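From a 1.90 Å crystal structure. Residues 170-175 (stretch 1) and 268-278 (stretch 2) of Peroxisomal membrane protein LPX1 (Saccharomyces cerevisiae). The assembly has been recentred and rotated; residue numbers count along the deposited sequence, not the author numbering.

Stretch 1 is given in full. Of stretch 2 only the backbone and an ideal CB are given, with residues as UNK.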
# COMPACT_ATOMS: atom_id res chain seq x y z
N PRO A 170 19.39 0.42 10.31
CA PRO A 170 18.16 1.08 10.04
C PRO A 170 17.98 2.30 10.99
O PRO A 170 18.33 2.22 12.17
CB PRO A 170 17.09 0.02 10.33
CG PRO A 170 17.72 -0.86 11.31
CD PRO A 170 19.21 -0.89 10.92
N VAL A 171 17.31 3.35 10.45
CA VAL A 171 16.96 4.53 11.22
C VAL A 171 15.43 4.57 11.42
O VAL A 171 14.71 4.72 10.44
CB VAL A 171 17.39 5.82 10.46
CG1 VAL A 171 16.84 7.11 11.22
CG2 VAL A 171 18.96 5.84 10.40
N VAL A 172 15.03 4.34 12.69
CA VAL A 172 13.61 4.21 13.06
C VAL A 172 13.26 5.17 14.17
O VAL A 172 12.40 6.05 13.99
CB VAL A 172 13.20 2.78 13.35
CG1 VAL A 172 11.73 2.75 13.72
CG2 VAL A 172 13.48 1.88 12.13
N ILE A 173 13.95 5.05 15.30
CA ILE A 173 13.76 5.96 16.44
C ILE A 173 14.93 6.92 16.46
O ILE A 173 16.13 6.54 16.63
CB ILE A 173 13.60 5.20 17.73
CG1 ILE A 173 12.35 4.26 17.56
CG2 ILE A 173 13.45 6.19 19.01
CD1 ILE A 173 12.28 3.33 18.59
N THR A 174 14.60 8.20 16.31
CA THR A 174 15.63 9.25 16.35
C THR A 174 15.66 9.97 17.71
O THR A 174 14.73 9.90 18.51
CB THR A 174 15.48 10.22 15.09
OG1 THR A 174 14.13 10.61 14.94
CG2 THR A 174 15.77 9.47 13.81
N ARG A 175 16.77 10.66 17.99
CA ARG A 175 16.84 11.49 19.19
C ARG A 175 15.92 12.70 19.05
O ARG A 175 15.95 13.39 18.04
CB ARG A 175 18.27 11.99 19.39
CG ARG A 175 19.26 10.86 19.69
CD ARG A 175 20.64 11.36 20.05
NE ARG A 175 21.59 10.27 20.30
CZ ARG A 175 22.22 9.55 19.37
NH1 ARG A 175 22.01 9.74 18.08
NH2 ARG A 175 23.08 8.62 19.73
N UNK A 268 12.14 15.63 8.76
CA UNK A 268 10.69 15.36 8.60
C UNK A 268 10.21 14.09 9.30
O UNK A 268 9.07 13.66 9.07
CB UNK A 268 10.35 15.26 7.11
N UNK A 269 11.09 13.50 10.12
CA UNK A 269 10.90 12.12 10.65
C UNK A 269 9.68 12.02 11.46
O UNK A 269 8.99 11.00 11.38
CB UNK A 269 12.09 11.67 11.50
N UNK A 270 9.31 13.09 12.17
CA UNK A 270 8.18 12.98 13.03
C UNK A 270 6.85 12.82 12.31
O UNK A 270 5.83 12.43 12.91
CB UNK A 270 8.13 14.21 13.94
N UNK A 271 6.84 13.10 11.01
CA UNK A 271 5.54 13.10 10.33
C UNK A 271 5.25 11.67 9.77
O UNK A 271 4.14 11.44 9.24
CB UNK A 271 5.53 14.14 9.21
N UNK A 272 6.15 10.72 9.85
CA UNK A 272 5.89 9.39 9.38
C UNK A 272 6.46 8.26 10.24
O UNK A 272 6.08 7.10 10.10
CB UNK A 272 6.44 9.26 7.96
N UNK A 273 7.42 8.54 11.12
CA UNK A 273 8.00 7.49 11.89
C UNK A 273 6.91 6.84 12.86
O UNK A 273 7.00 5.67 13.03
CB UNK A 273 9.19 8.05 12.67
N UNK A 274 5.99 7.58 13.46
CA UNK A 274 5.08 6.93 14.42
C UNK A 274 4.28 5.79 13.79
O UNK A 274 4.07 4.76 14.41
CB UNK A 274 4.12 7.96 15.01
N UNK A 275 3.89 5.99 12.55
CA UNK A 275 3.13 4.97 11.80
C UNK A 275 3.93 3.66 11.66
O UNK A 275 3.45 2.58 11.96
CB UNK A 275 2.76 5.50 10.41
N UNK A 276 5.21 3.78 11.33
CA UNK A 276 6.11 2.63 11.21
C UNK A 276 6.34 1.97 12.56
O UNK A 276 6.13 0.75 12.70
CB UNK A 276 7.45 3.06 10.60
N UNK A 277 6.63 2.77 13.60
CA UNK A 277 6.88 2.32 14.90
C UNK A 277 5.71 1.53 15.40
O UNK A 277 5.90 0.46 16.04
CB UNK A 277 7.20 3.50 15.83
N UNK A 278 4.51 2.05 15.18
CA UNK A 278 3.30 1.38 15.67
C UNK A 278 3.02 -0.04 14.99
O UNK A 278 2.18 -0.83 15.50
CB UNK A 278 2.11 2.31 15.43

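Stretch 1 has no regular helix or strand. Towards stretch 2 it offers mainly the methyl groups of Val-171, Val-172 and Thr-174, the carbonyl of Val-172 and the side chain of Ile-173.

Position 268 has no atom of stretch 1 within 5.5 Å of its ideal CB, so the contact sets no preference. It is Asn-268. Asn-268 O accepts a hydrogen bond from the backbone N of position 271 at 3.0 Å.

Position 269 points toward stretch 1, with its ideal CB 4.1 Å from Thr-174 OG1. Beyond lie Val-171 CG1, Thr-174 CG2 and Val-172 O. A long, flexible apolar chain suits this space; leucine or isoleucine would also be plausible. The residue is Met-269, with all three chi angles in m. Its CE comes 3.8 Å from Val-172 O, 4.1 Å from Val-171 CG1 and 4.1 Å from Thr-174 CG2.

Position 270 points sideways and has no near neighbour in stretch 1, so a polar or long chain is acceptable. It is Gln-270, whose amide group is hydrogen-bonded elsewhere in the structure.

Position 271 is out of reach. A small polar residue could bond back to the carbonyl of 268. Thr-271 does so: OG1 donates to Asn-268 O at 2.7 Å.

Position 272 precedes a helix, at the N-cap, where serine, threonine, aspartate or asparagine is common. CA-to-CB points sideways. The residue is Phe-272, with chi1 in p; its ring makes no contact with stretch 1.

Position 273 points toward stretch 1, and its ideal CB is 4.0 Å from Val-172 O. This close approach favours a small residue such as alanine, serine or glycine. Ala-273 packs its CB 3.9 Å from Val-172 O.

Position 274 points away, in the first turn of the helix. Its phi of -59° permits proline, among many others. It is Pro-274.

Position 275 is out of reach, so many residues would fit. It is Phe-275.

Position 276 points toward stretch 1, with Val-172 CG1 5.3 Å from the ideal CB. A branched apolar chain can close that gap. Leu-276 places CD2 4.0 Å from Val-172 CG1.

Position 277 also points toward stretch 1, near Val-172 CG1 and Ile-173 CG1. Isoleucine, leucine, valine or methionine would suit. Ile-277 brings CG1 3.8 Å from Val-172 CG1 and CD1 4.0 Å from Ile-173 CG1.

Position 278 is out of reach and unconstrained here. It is Ser-278. No hydrogen bond joins the two stretches.

Stretch 2 268-278: NMQTFAPFLIS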
# COMPACT_ATOMS: atom_id res chain seq x y z
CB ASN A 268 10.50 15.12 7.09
CG ASN A 268 9.17 15.51 6.62
OD1 ASN A 268 8.45 16.36 7.24
ND2 ASN A 268 8.73 14.82 5.56
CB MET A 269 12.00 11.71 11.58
CG MET A 269 13.25 11.42 10.98
SD MET A 269 13.35 9.83 10.10
CE MET A 269 12.95 8.39 11.02
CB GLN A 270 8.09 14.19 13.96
CG GLN A 270 9.40 14.35 14.73
CD GLN A 270 10.53 15.14 13.99
OE1 GLN A 270 10.50 15.46 12.72
NE2 GLN A 270 11.58 15.45 14.80
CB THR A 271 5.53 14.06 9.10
OG1 THR A 271 6.50 13.55 8.15
CG2 THR A 271 5.91 15.52 9.50
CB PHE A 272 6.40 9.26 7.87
CG PHE A 272 7.84 9.58 7.67
CD1 PHE A 272 8.78 8.68 8.05
CD2 PHE A 272 8.27 10.82 7.15
CE1 PHE A 272 10.10 8.95 7.98
CE2 PHE A 272 9.60 11.08 7.01
CZ PHE A 272 10.53 10.13 7.42
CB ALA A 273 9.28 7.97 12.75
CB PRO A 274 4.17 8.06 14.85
CG PRO A 274 5.21 9.26 14.94
CD PRO A 274 5.85 9.05 13.61
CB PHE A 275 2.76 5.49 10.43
CG PHE A 275 2.02 4.43 9.59
CD1 PHE A 275 0.68 4.22 9.77
CD2 PHE A 275 2.70 3.59 8.79
CE1 PHE A 275 0.01 3.23 9.01
CE2 PHE A 275 2.04 2.63 8.02
CZ PHE A 275 0.71 2.47 8.14
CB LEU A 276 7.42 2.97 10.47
CG LEU A 276 8.17 1.61 10.45
CD1 LEU A 276 7.45 0.60 9.43
CD2 LEU A 276 9.59 1.56 10.50
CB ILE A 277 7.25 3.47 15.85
CG1 ILE A 277 8.62 4.10 15.40
CG2 ILE A 277 7.22 3.09 17.35
CD1 ILE A 277 8.88 5.48 16.04
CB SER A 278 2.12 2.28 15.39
OG SER A 278 0.95 1.73 16.00
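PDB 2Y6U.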